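Local atomic coordinates of glycerol-3-phosphate dehydrogenase [NAD(+)] 1 (Saccharomyces cerevisiae, PDB entry 4FGW), a protein that catalyses the NAD-dependent interconversion of sn-glycerol 3-phosphate and dihydroxyacetone phosphate, and drives glycerol production and accumulation when yeast meets hyperosmotic stress. Residues F35-I40 / V118-F123; R146-L151 / T196-H201; V161-S166 / D234-S239. All coordinates share one frame; numbering follows the deposited sequence.

Contact 1 (F35-I40 / V118-F123); sequences FKVTVI and VDIIVF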
ATOM      1  N   PHE A  35     -35.207 -11.255   6.698  1.00 93.39           N
ATOM      2  CA  PHE A  35     -34.874  -9.831   6.661  1.00 89.64           C
ATOM      3  C   PHE A  35     -35.234  -9.109   5.369  1.00 92.07           C
ATOM      4  O   PHE A  35     -34.737  -9.457   4.296  1.00 89.55           O
ATOM      5  CB  PHE A  35     -33.409  -9.583   7.061  1.00 87.05           C
ATOM      6  CG  PHE A  35     -33.017 -10.128   8.416  1.00 89.64           C
ATOM      7  CD1 PHE A  35     -33.584  -9.619   9.583  1.00 94.94           C
ATOM      8  CD2 PHE A  35     -32.068 -11.138   8.527  1.00 90.38           C
ATOM      9  CE1 PHE A  35     -33.227 -10.130  10.836  1.00 97.26           C
ATOM     10  CE2 PHE A  35     -31.708 -11.648   9.782  1.00 94.80           C
ATOM     11  CZ  PHE A  35     -32.288 -11.139  10.927  1.00 95.59           C
ATOM     12  N   LYS A  36     -36.109  -8.097   5.482  1.00 90.27           N
ATOM     13  CA  LYS A  36     -36.532  -7.252   4.367  1.00 88.94           C
ATOM     14  C   LYS A  36     -35.488  -6.139   4.219  1.00 86.41           C
ATOM     15  O   LYS A  36     -35.170  -5.463   5.202  1.00 84.78           O
ATOM     16  CB  LYS A  36     -37.930  -6.681   4.632  1.00 95.00           C
ATOM     17  CG  LYS A  36     -38.800  -6.588   3.383  1.00109.35           C
ATOM     18  CD  LYS A  36     -40.270  -6.322   3.719  1.00122.52           C
ATOM     19  CE  LYS A  36     -41.084  -7.589   3.856  1.00137.56           C
ATOM     20  NZ  LYS A  36     -42.519  -7.295   4.113  1.00153.07           N
ATOM     21  N   VAL A  37     -34.909  -5.992   3.014  1.00 79.63           N
ATOM     22  CA  VAL A  37     -33.852  -5.002   2.757  1.00 75.10           C
ATOM     23  C   VAL A  37     -34.318  -3.871   1.830  1.00 78.08           C
ATOM     24  O   VAL A  37     -34.922  -4.128   0.786  1.00 79.87           O
ATOM     25  CB  VAL A  37     -32.519  -5.644   2.262  1.00 75.89           C
ATOM     26  CG1 VAL A  37     -31.334  -4.698   2.474  1.00 72.19           C
ATOM     27  CG2 VAL A  37     -32.246  -6.987   2.937  1.00 76.51           C
ATOM     28  N   THR A  38     -34.019  -2.620   2.219  1.00 71.87           N
ATOM     29  CA  THR A  38     -34.312  -1.414   1.443  1.00 70.67           C
ATOM     30  C   THR A  38     -33.040  -0.583   1.266  1.00 69.76           C
ATOM     31  O   THR A  38     -32.289  -0.371   2.220  1.00 65.99           O
ATOM     32  CB  THR A  38     -35.481  -0.613   2.053  1.00 81.04           C
ATOM     33  OG1 THR A  38     -36.667  -1.412   2.021  1.00 87.32           O
ATOM     34  CG2 THR A  38     -35.743   0.714   1.330  1.00 76.38           C
ATOM     35  N   VAL A  39     -32.816  -0.113   0.034  1.00 67.14           N
ATOM     36  CA  VAL A  39     -31.691   0.744  -0.330  1.00 64.17           C
ATOM     37  C   VAL A  39     -32.224   2.162  -0.586  1.00 69.99           C
ATOM     38  O   VAL A  39     -33.105   2.348  -1.432  1.00 70.82           O
ATOM     39  CB  VAL A  39     -30.894   0.182  -1.541  1.00 65.92           C
ATOM     40  CG1 VAL A  39     -29.732   1.102  -1.926  1.00 63.00           C
ATOM     41  CG2 VAL A  39     -30.385  -1.224  -1.254  1.00 64.48           C
ATOM     42  N   ILE A  40     -31.716   3.149   0.167  1.00 67.35           N
ATOM     43  CA  ILE A  40     -32.082   4.561  -0.009  1.00 68.97           C
ATOM     44  C   ILE A  40     -30.957   5.157  -0.872  1.00 72.39           C
ATOM     45  O   ILE A  40     -29.873   5.426  -0.340  1.00 71.11           O
ATOM     46  CB  ILE A  40     -32.238   5.293   1.366  1.00 73.13           C
ATOM     47  CG1 ILE A  40     -33.221   4.576   2.344  1.00 75.92           C
ATOM     48  CG2 ILE A  40     -32.572   6.784   1.193  1.00 76.40           C
ATOM     49  CD1 ILE A  40     -34.676   4.338   1.889  1.00 85.73           C
ATOM     50  N   VAL A 118     -39.180  -2.612   7.482  1.00101.58           N
ATOM     51  CA  VAL A 118     -38.020  -3.020   6.784  1.00 95.69           C
ATOM     52  C   VAL A 118     -37.119  -3.336   7.936  1.00 96.47           C
ATOM     53  O   VAL A 118     -37.244  -2.762   8.997  1.00 97.44           O
ATOM     54  CB  VAL A 118     -37.466  -1.829   6.050  1.00 95.92           C
ATOM     55  CG1 VAL A 118     -36.906  -0.859   7.031  1.00 95.13           C
ATOM     56  CG2 VAL A 118     -36.467  -2.229   5.031  1.00 91.55           C
ATOM     57  N   ASP A 119     -36.202  -4.252   7.716  1.00 89.23           N
ATOM     58  CA  ASP A 119     -35.315  -4.759   8.755  1.00 87.41           C
ATOM     59  C   ASP A 119     -33.941  -4.129   8.590  1.00 85.95           C
ATOM     60  O   ASP A 119     -33.364  -3.669   9.577  1.00 84.67           O
ATOM     61  CB  ASP A 119     -35.241  -6.294   8.728  1.00 90.01           C
ATOM     62  CG  ASP A 119     -36.561  -6.961   9.040  1.00102.87           C
ATOM     63  OD1 ASP A 119     -36.972  -6.941  10.221  1.00106.00           O
ATOM     64  OD2 ASP A 119     -37.189  -7.499   8.103  1.00109.09           O
ATOM     65  N   ILE A 120     -33.426  -4.087   7.339  1.00 79.53           N
ATOM     66  CA  ILE A 120     -32.109  -3.529   7.021  1.00 74.97           C
ATOM     67  C   ILE A 120     -32.212  -2.370   6.021  1.00 77.20           C
ATOM     68  O   ILE A 120     -32.748  -2.548   4.923  1.00 77.62           O
ATOM     69  CB  ILE A 120     -31.105  -4.628   6.537  1.00 75.63           C
ATOM     70  CG1 ILE A 120     -31.115  -5.881   7.460  1.00 77.88           C
ATOM     71  CG2 ILE A 120     -29.676  -4.055   6.381  1.00 72.06           C
ATOM     72  CD1 ILE A 120     -30.595  -7.184   6.819  1.00 84.22           C
ATOM     73  N   ILE A 121     -31.680  -1.191   6.398  1.00 71.39           N
ATOM     74  CA  ILE A 121     -31.623  -0.027   5.508  1.00 69.63           C
ATOM     75  C   ILE A 121     -30.177   0.175   5.050  1.00 68.72           C
ATOM     76  O   ILE A 121     -29.267   0.254   5.880  1.00 66.62           O
ATOM     77  CB  ILE A 121     -32.249   1.284   6.082  1.00 74.73           C
ATOM     78  CG1 ILE A 121     -33.745   1.108   6.412  1.00 78.95           C
ATOM     79  CG2 ILE A 121     -32.061   2.450   5.091  1.00 74.39           C
ATOM     80  CD1 ILE A 121     -34.397   2.269   7.196  1.00 82.70           C
ATOM     81  N   VAL A 122     -29.969   0.241   3.728  1.00 63.45           N
ATOM     82  CA  VAL A 122     -28.652   0.479   3.136  1.00 59.00           C
ATOM     83  C   VAL A 122     -28.698   1.918   2.596  1.00 63.32           C
ATOM     84  O   VAL A 122     -29.428   2.187   1.640  1.00 64.02           O
ATOM     85  CB  VAL A 122     -28.277  -0.568   2.051  1.00 60.60           C
ATOM     86  CG1 VAL A 122     -26.879  -0.307   1.497  1.00 56.82           C
ATOM     87  CG2 VAL A 122     -28.377  -1.989   2.595  1.00 60.91           C
ATOM     88  N   PHE A 123     -28.011   2.859   3.267  1.00 59.60           N
ATOM     89  CA  PHE A 123     -28.006   4.259   2.829  1.00 59.54           C
ATOM     90  C   PHE A 123     -26.933   4.434   1.782  1.00 60.76           C
ATOM     91  O   PHE A 123     -25.768   4.107   2.025  1.00 58.05           O
ATOM     92  CB  PHE A 123     -27.770   5.219   3.999  1.00 62.13           C
ATOM     93  CG  PHE A 123     -28.902   5.281   4.988  1.00 67.43           C
ATOM     94  CD1 PHE A 123     -28.887   4.495   6.136  1.00 71.36           C
ATOM     95  CD2 PHE A 123     -29.981   6.137   4.783  1.00 71.37           C
ATOM     96  CE1 PHE A 123     -29.931   4.572   7.062  1.00 75.54           C
ATOM     97  CE2 PHE A 123     -31.024   6.207   5.708  1.00 77.29           C
ATOM     98  CZ  PHE A 123     -30.989   5.430   6.844  1.00 76.43           C
TER
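Val118 lays its CG2 methyl over the side chain of Thr38, 3.1 Å from Thr38 OG1, the two side chains crossing at about a right angle. CG2 stands anti to its own backbone N, and it also rests against Lys36 O; the Thr38 hydroxyl has its hydrogen bond with Ser114 O. At Asp119 the chain is not yet a strand, and its carboxylate reaches back to the start of 35-40: Lys36 N donates to Asp119 OD2 over 2.9 Å, an almost straight bond (178° at the hydrogen) that uses the anti lone pair. CB of Asp119 meanwhile sits at the edge of the Phe35 ring, 3.8 Å from Phe35 CD1. Lys36 O is gripped twice, by Asp119 N and by Ile120 N, the second bond running closer to the direction of the C=O. From Ile120 onward the pairing is regular parallel sheet. Thr38 N donates to Ile120 O, and the Ile120 side chain sends CD1 to within 3.7 Å of Phe35 CB. Ile121 turns to the other face, where its CG2 meets Ile40 CG1 at 3.7 Å. Val122 N binds Thr38 O at 2.8 Å and Val122 O takes Ile40 N; Val122 CG2 touches Val37 CG1, and Val122 CB lies beside Val39 CG2. Phe123 closes the run with CD2 near Ile40 CB, while Ile121 CG2 covers one face of its ring toward the rim. These are central strands of the Rossmann fold, and 35-40 leads into the glycine-rich turn of Gly41, Gly43 and Gly46, NAD-binding by similarity. Helices 44-59 and 215-222 cover the face of Val37, Val39 and Val122, and strand 67-71 hydrogen-bonds to the other edge of 35-40.

Contact 2 (R146-L151 / T196-H201); sequences RAISCL and TTVAYH
Tyr200 puts its phenol oxygen against the aliphatic part of Arg146, with OH 3.3 Å from Arg146 CD and 3.4 Å from Arg146 CG. The two side chains cross at about a right angle, and the guanidinium and ring planes stand 72° apart, so the meeting is of a hydroxyl with a methylene chain and not of stacked flat groups. The Arg146 chain is bent at chi2 (-59°), which carries CD round beside the phenol oxygen. Beyond it the charged end turns to other partners: NH2 makes salt bridges with Asp212 and Asp205. Tyr200 CG stands anti to its backbone N (chi1 -180°), on a CB that points toward 146-151. Farther down the ring, Tyr200 CE1 comes within 4.1 Å of Ala147 O.

In the order of the Rossmann sheet, strand 175-180 lies between 146-149 and 194-199, and 194-199 runs antiparallel to it. No hydrogen bond joins the two segments directly; the nearest CA pair, Ile148 and Tyr200, is 7.9 Å apart, and side chains make most of the contact, meeting over one face of the sheet.

Ile148 does the bridging through one methyl. Ile148 CD1 lies 4.0 Å from Tyr200 CD1, set obliquely to the ring, and equally near to Val198 CG1. Ile148 crosses both of these side chains at about a right angle, its terminal methyl touching both the tyrosine ring and the valine. Helix 215-222 adds to this apolar cluster: Leu218 touches Ile148 and Tyr200, while Phe222 packs on Ile148 and Val198.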
ATOM      1  N   ARG A 146     -31.793  -1.853  11.688  1.00 77.75           N
ATOM      2  CA  ARG A 146     -30.339  -1.748  11.675  1.00 74.01           C
ATOM      3  C   ARG A 146     -29.981  -1.215  10.302  1.00 74.71           C
ATOM      4  O   ARG A 146     -30.671  -1.523   9.327  1.00 74.18           O
ATOM      5  CB  ARG A 146     -29.670  -3.112  11.945  1.00 72.32           C
ATOM      6  CG  ARG A 146     -30.244  -3.904  13.137  1.00 81.17           C
ATOM      7  CD  ARG A 146     -30.164  -3.171  14.462  1.00 84.86           C
ATOM      8  NE  ARG A 146     -30.473  -4.050  15.587  1.00 92.31           N
ATOM      9  CZ  ARG A 146     -30.489  -3.660  16.856  1.00109.29           C
ATOM     10  NH1 ARG A 146     -30.218  -2.400  17.175  1.00 96.83           N
ATOM     11  NH2 ARG A 146     -30.776  -4.527  17.818  1.00101.06           N
ATOM     12  N   ALA A 147     -28.949  -0.377  10.226  1.00 69.35           N
ATOM     13  CA  ALA A 147     -28.573   0.240   8.959  1.00 66.11           C
ATOM     14  C   ALA A 147     -27.098   0.108   8.600  1.00 64.92           C
ATOM     15  O   ALA A 147     -26.270  -0.205   9.456  1.00 63.18           O
ATOM     16  CB  ALA A 147     -28.996   1.706   8.954  1.00 67.88           C
ATOM     17  N   ILE A 148     -26.785   0.333   7.312  1.00 59.43           N
ATOM     18  CA  ILE A 148     -25.434   0.356   6.749  1.00 55.79           C
ATOM     19  C   ILE A 148     -25.333   1.604   5.869  1.00 58.53           C
ATOM     20  O   ILE A 148     -26.198   1.829   5.024  1.00 57.51           O
ATOM     21  CB  ILE A 148     -25.051  -0.961   5.997  1.00 57.08           C
ATOM     22  CG1 ILE A 148     -24.980  -2.195   6.951  1.00 58.73           C
ATOM     23  CG2 ILE A 148     -23.766  -0.814   5.144  1.00 53.66           C
ATOM     24  CD1 ILE A 148     -23.778  -2.255   8.039  1.00 61.35           C
ATOM     25  N   SER A 149     -24.297   2.424   6.092  1.00 55.24           N
ATOM     26  CA  SER A 149     -24.040   3.632   5.311  1.00 53.80           C
ATOM     27  C   SER A 149     -22.916   3.356   4.309  1.00 54.86           C
ATOM     28  O   SER A 149     -21.839   2.918   4.707  1.00 52.71           O
ATOM     29  CB  SER A 149     -23.661   4.792   6.229  1.00 56.74           C
ATOM     30  OG  SER A 149     -23.222   5.926   5.497  1.00 62.18           O
ATOM     31  N   CYS A 150     -23.185   3.603   3.017  1.00 51.49           N
ATOM     32  CA  CYS A 150     -22.228   3.475   1.912  1.00 49.07           C
ATOM     33  C   CYS A 150     -21.629   4.864   1.585  1.00 54.48           C
ATOM     34  O   CYS A 150     -20.996   5.044   0.546  1.00 53.35           O
ATOM     35  CB  CYS A 150     -22.912   2.873   0.688  1.00 49.16           C
ATOM     36  SG  CYS A 150     -23.601   1.228   0.953  1.00 53.69           S
ATOM     37  N   LEU A 151     -21.872   5.850   2.446  1.00 53.83           N
ATOM     38  CA  LEU A 151     -21.380   7.211   2.254  1.00 53.99           C
ATOM     39  C   LEU A 151     -19.912   7.261   2.683  1.00 56.75           C
ATOM     40  O   LEU A 151     -19.594   7.057   3.859  1.00 56.10           O
ATOM     41  CB  LEU A 151     -22.259   8.228   3.017  1.00 56.64           C
ATOM     42  CG  LEU A 151     -23.654   8.528   2.419  1.00 63.32           C
ATOM     43  CD1 LEU A 151     -24.627   7.340   2.579  1.00 64.60           C
ATOM     44  CD2 LEU A 151     -24.280   9.757   3.070  1.00 66.33           C
ATOM     45  N   THR A 196     -14.575  -4.984  -0.730  1.00 40.22           N
ATOM     46  CA  THR A 196     -15.108  -3.984   0.183  1.00 40.27           C
ATOM     47  C   THR A 196     -15.031  -4.474   1.617  1.00 43.46           C
ATOM     48  O   THR A 196     -15.038  -5.685   1.874  1.00 41.61           O
ATOM     49  CB  THR A 196     -16.515  -3.464  -0.212  1.00 46.80           C
ATOM     50  OG1 THR A 196     -16.643  -2.133   0.274  1.00 44.24           O
ATOM     51  CG2 THR A 196     -17.662  -4.315   0.355  1.00 46.84           C
ATOM     52  N   THR A 197     -14.983  -3.510   2.546  1.00 40.89           N
ATOM     53  CA  THR A 197     -15.053  -3.763   3.974  1.00 41.30           C
ATOM     54  C   THR A 197     -16.449  -3.307   4.396  1.00 46.42           C
ATOM     55  O   THR A 197     -16.948  -2.285   3.909  1.00 44.29           O
ATOM     56  CB  THR A 197     -14.006  -2.968   4.765  1.00 44.35           C
ATOM     57  OG1 THR A 197     -12.782  -2.870   4.043  1.00 42.09           O
ATOM     58  CG2 THR A 197     -13.769  -3.549   6.143  1.00 41.96           C
ATOM     59  N   VAL A 198     -17.080  -4.102   5.271  1.00 45.53           N
ATOM     60  CA  VAL A 198     -18.343  -3.790   5.916  1.00 47.50           C
ATOM     61  C   VAL A 198     -18.015  -3.770   7.410  1.00 53.42           C
ATOM     62  O   VAL A 198     -17.489  -4.752   7.940  1.00 53.42           O
ATOM     63  CB  VAL A 198     -19.513  -4.757   5.573  1.00 52.22           C
ATOM     64  CG1 VAL A 198     -20.785  -4.357   6.329  1.00 54.21           C
ATOM     65  CG2 VAL A 198     -19.784  -4.786   4.075  1.00 50.72           C
ATOM     66  N   ALA A 199     -18.275  -2.634   8.075  1.00 51.19           N
ATOM     67  CA  ALA A 199     -18.031  -2.488   9.510  1.00 52.13           C
ATOM     68  C   ALA A 199     -19.326  -2.253  10.249  1.00 60.34           C
ATOM     69  O   ALA A 199     -20.157  -1.467   9.801  1.00 60.96           O
ATOM     70  CB  ALA A 199     -17.052  -1.367   9.775  1.00 51.47           C
ATOM     71  N   TYR A 200     -19.515  -2.951  11.375  1.00 59.74           N
ATOM     72  CA  TYR A 200     -20.732  -2.849  12.185  1.00 62.30           C
ATOM     73  C   TYR A 200     -20.458  -3.332  13.603  1.00 69.09           C
ATOM     74  O   TYR A 200     -19.945  -4.439  13.797  1.00 67.56           O
ATOM     75  CB  TYR A 200     -21.855  -3.683  11.532  1.00 63.40           C
ATOM     76  CG  TYR A 200     -23.189  -3.676  12.241  1.00 67.69           C
ATOM     77  CD1 TYR A 200     -24.125  -2.674  11.998  1.00 70.22           C
ATOM     78  CD2 TYR A 200     -23.561  -4.725  13.077  1.00 70.76           C
ATOM     79  CE1 TYR A 200     -25.372  -2.683  12.618  1.00 74.07           C
ATOM     80  CE2 TYR A 200     -24.807  -4.748  13.701  1.00 74.63           C
ATOM     81  CZ  TYR A 200     -25.709  -3.722  13.472  1.00 81.78           C
ATOM     82  OH  TYR A 200     -26.936  -3.742  14.093  1.00 85.12           O
ATOM     83  N   HIS A 201     -20.783  -2.492  14.590  1.00 69.32           N
ATOM     84  CA  HIS A 201     -20.654  -2.852  15.998  1.00 72.63           C
ATOM     85  C   HIS A 201     -21.968  -3.500  16.382  1.00 79.03           C
ATOM     86  O   HIS A 201     -23.024  -2.875  16.225  1.00 79.67           O
ATOM     87  CB  HIS A 201     -20.406  -1.616  16.887  1.00 75.60           C
ATOM     88  CG  HIS A 201     -19.049  -1.006  16.720  1.00 77.47           C
ATOM     89  ND1 HIS A 201     -18.885   0.241  16.136  1.00 78.07           N
ATOM     90  CD2 HIS A 201     -17.832  -1.489  17.068  1.00 79.18           C
ATOM     91  CE1 HIS A 201     -17.583   0.477  16.148  1.00 76.43           C
ATOM     92  NE2 HIS A 201     -16.907  -0.539  16.692  1.00 77.33           N
TER

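Contact 3 (V161-S166 / D234-S239); sequences VQLLSS and DVAGIS
Leu163 holds CG anti to its carbonyl carbon (chi1 -55°), and chi2 of 173° extends CD1 onward, so that the end of the side chain lands on the first turn of helix 235-257. Ser165 has OG between its backbone N and carbonyl carbon, facing Val235. Two helix N-termini meet here: Leu163 is at the N-cap position of helix 164-172 and Asp234 at that of helix 235-257, the first belonging to the Rossmann-type NAD-binding part of the chain and the second lying within the C-terminal family region.

The two methyls of Leu163 share the work. Leu163 CD1 rests 3.9 Å from Ala236 CA and close to Ala236 CB, while Leu163 CD2 reaches Ser239 CB at 3.7 Å, farther along the helix. Both methyls thus lie on Ala236, and CD2 also reaches Ser239; Phe284 from a loop touches both Leu163 and Ala236. Next to this apolar patch, Ser165 OG lies 3.4 Å from Val235 CG1, a methyl that stands anti to the backbone N of Val235.

No direct hydrogen bond links the segments; a single water does so instead, bonded to both serine hydroxyls and donating to Ser239 OG. Ser239 OG in turn donates to Val235 O at 2.6 Å, within its own helix, so it is held by two bonds.

The start of helix 235-257 is fixed separately. Asp234 OD2 is hydrogen-bonded to Arg288 N and to the hydroxyls of Ser287 and Thr291. Asp234 OD1 caps the helix by accepting from Gly237 N at 2.9 Å, the donor approaching from 58° out of the carboxylate plane.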
ATOM      1  N   VAL A 161     -15.185  16.525  14.703  1.00 93.41           N
ATOM      2  CA  VAL A 161     -15.206  15.352  13.831  1.00 87.87           C
ATOM      3  C   VAL A 161     -16.464  14.527  14.084  1.00 90.29           C
ATOM      4  O   VAL A 161     -16.848  14.333  15.235  1.00 92.19           O
ATOM      5  CB  VAL A 161     -13.920  14.476  13.895  1.00 89.15           C
ATOM      6  CG1 VAL A 161     -12.782  15.109  13.113  1.00 88.17           C
ATOM      7  CG2 VAL A 161     -13.493  14.165  15.331  1.00 91.50           C
ATOM      8  N   GLN A 162     -17.102  14.039  13.013  1.00 83.48           N
ATOM      9  CA  GLN A 162     -18.293  13.197  13.136  1.00 82.11           C
ATOM     10  C   GLN A 162     -18.435  12.200  11.998  1.00 79.12           C
ATOM     11  O   GLN A 162     -18.283  12.553  10.831  1.00 76.71           O
ATOM     12  CB  GLN A 162     -19.581  14.026  13.287  1.00 86.50           C
ATOM     13  CG  GLN A 162     -20.796  13.174  13.686  1.00 99.36           C
ATOM     14  CD  GLN A 162     -22.071  13.959  13.816  1.00119.69           C
ATOM     15  OE1 GLN A 162     -22.523  14.247  14.925  1.00118.96           O
ATOM     16  NE2 GLN A 162     -22.702  14.282  12.691  1.00109.28           N
ATOM     17  N   LEU A 163     -18.761  10.950  12.354  1.00 72.61           N
ATOM     18  CA  LEU A 163     -19.037   9.886  11.402  1.00 68.19           C
ATOM     19  C   LEU A 163     -20.462  10.094  10.876  1.00 71.18           C
ATOM     20  O   LEU A 163     -21.354  10.467  11.646  1.00 74.30           O
ATOM     21  CB  LEU A 163     -18.897   8.497  12.064  1.00 67.31           C
ATOM     22  CG  LEU A 163     -17.563   8.168  12.765  1.00 71.25           C
ATOM     23  CD1 LEU A 163     -17.651   6.856  13.508  1.00 71.47           C
ATOM     24  CD2 LEU A 163     -16.388   8.150  11.789  1.00 69.75           C
ATOM     25  N   LEU A 164     -20.703   9.859   9.600  1.00 64.13           N
ATOM     26  CA  LEU A 164     -22.021  10.046   9.018  1.00 64.52           C
ATOM     27  C   LEU A 164     -23.007   8.958   9.375  1.00 68.32           C
ATOM     28  O   LEU A 164     -24.201   9.130   9.279  1.00 69.96           O
ATOM     29  CB  LEU A 164     -21.922  10.131   7.507  1.00 61.99           C
ATOM     30  CG  LEU A 164     -20.794  10.944   6.902  1.00 66.17           C
ATOM     31  CD1 LEU A 164     -20.784  10.777   5.426  1.00 63.26           C
ATOM     32  CD2 LEU A 164     -20.918  12.369   7.232  1.00 71.11           C
ATOM     33  N   SER A 165     -22.487   7.811   9.744  1.00 62.16           N
ATOM     34  CA  SER A 165     -23.255   6.710  10.333  1.00 62.49           C
ATOM     35  C   SER A 165     -23.763   7.121  11.736  1.00 69.76           C
ATOM     36  O   SER A 165     -24.900   6.794  12.096  1.00 71.75           O
ATOM     37  CB  SER A 165     -22.397   5.450  10.417  1.00 63.27           C
ATOM     38  OG  SER A 165     -21.099   5.711  10.924  1.00 69.83           O
ATOM     39  N   SER A 166     -22.946   7.893  12.493  1.00 66.99           N
ATOM     40  CA  SER A 166     -23.328   8.403  13.814  1.00 71.17           C
ATOM     41  C   SER A 166     -24.425   9.455  13.693  1.00 79.41           C
ATOM     42  O   SER A 166     -25.282   9.533  14.577  1.00 82.96           O
ATOM     43  CB  SER A 166     -22.129   8.981  14.556  1.00 75.12           C
ATOM     44  OG  SER A 166     -21.198   7.981  14.935  1.00 81.72           O
ATOM     45  N   ASP A 234     -14.874  -2.140  13.504  1.00 60.55           N
ATOM     46  CA  ASP A 234     -14.337  -0.787  13.400  1.00 59.17           C
ATOM     47  C   ASP A 234     -14.967   0.118  12.328  1.00 62.64           C
ATOM     48  O   ASP A 234     -14.414   0.289  11.236  1.00 61.03           O
ATOM     49  CB  ASP A 234     -12.795  -0.826  13.363  1.00 59.18           C
ATOM     50  CG  ASP A 234     -12.080   0.501  13.567  1.00 63.17           C
ATOM     51  OD1 ASP A 234     -12.753   1.499  13.906  1.00 63.93           O
ATOM     52  OD2 ASP A 234     -10.846   0.539  13.384  1.00 62.66           O
ATOM     53  N   VAL A 235     -16.126   0.726  12.678  1.00 60.52           N
ATOM     54  CA  VAL A 235     -16.884   1.669  11.847  1.00 58.74           C
ATOM     55  C   VAL A 235     -16.075   2.967  11.664  1.00 64.65           C
ATOM     56  O   VAL A 235     -16.068   3.529  10.570  1.00 62.44           O
ATOM     57  CB  VAL A 235     -18.330   1.921  12.395  1.00 63.33           C
ATOM     58  CG1 VAL A 235     -19.048   3.028  11.629  1.00 62.37           C
ATOM     59  CG2 VAL A 235     -19.162   0.641  12.375  1.00 63.16           C
ATOM     60  N   ALA A 236     -15.388   3.430  12.722  1.00 64.60           N
ATOM     61  CA  ALA A 236     -14.576   4.648  12.680  1.00 65.17           C
ATOM     62  C   ALA A 236     -13.389   4.546  11.689  1.00 67.77           C
ATOM     63  O   ALA A 236     -13.240   5.431  10.843  1.00 67.10           O
ATOM     64  CB  ALA A 236     -14.085   4.994  14.074  1.00 68.91           C
ATOM     65  N   GLY A 237     -12.604   3.461  11.782  1.00 63.58           N
ATOM     66  CA  GLY A 237     -11.436   3.195  10.937  1.00 61.45           C
ATOM     67  C   GLY A 237     -11.724   3.217   9.450  1.00 65.19           C
ATOM     68  O   GLY A 237     -11.080   3.965   8.708  1.00 64.11           O
ATOM     69  N   ILE A 238     -12.720   2.471   9.023  1.00 62.90           N
ATOM     70  CA  ILE A 238     -13.063   2.445   7.620  1.00 61.54           C
ATOM     71  C   ILE A 238     -13.591   3.761   7.059  1.00 63.47           C
ATOM     72  O   ILE A 238     -13.394   4.048   5.903  1.00 62.23           O
ATOM     73  CB  ILE A 238     -13.937   1.239   7.300  1.00 66.21           C
ATOM     74  CG1 ILE A 238     -15.396   1.589   7.103  1.00 65.55           C
ATOM     75  CG2 ILE A 238     -13.874   0.305   8.414  1.00 70.64           C
ATOM     76  CD1 ILE A 238     -16.194   0.428   6.635  1.00 70.36           C
ATOM     77  N   SER A 239     -14.204   4.566   7.912  1.00 60.25           N
ATOM     78  CA  SER A 239     -14.722   5.898   7.575  1.00 60.42           C
ATOM     79  C   SER A 239     -13.688   6.997   7.367  1.00 64.64           C
ATOM     80  O   SER A 239     -13.824   7.779   6.426  1.00 63.36           O
ATOM     81  CB  SER A 239     -15.751   6.343   8.608  1.00 63.71           C
ATOM     82  OG  SER A 239     -16.728   5.336   8.809  1.00 68.26           O
TER
HETATM   83  O   HOH W   1     -19.472   6.176   8.597  1.00 51.56           O

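Contact 1 and contact 2 belong to one sheet: strands 120-123 and 146-149 are neighbours in it, joined by probable hydrogen bonds from Phe123 N to Ile148 O (2.7 Å) and between Phe123 O and Cys150 N (2.8 Å). Contact 2 continues into contact 3, their centres about 10 Å apart, where Ala199 CB packs 3.4 Å from Asp234 O. Contacts 1 and 3 do not touch. The sites, all assigned by similarity, lie around this series: the side chain of Val39 in contact 1 comes within about 4 Å of NAD-binding Gly46, and the side chain of Ser239 in contact 3 is about 8 Å from that of substrate-binding Lys152 and about 11 Å from that of Lys245, the proton acceptor.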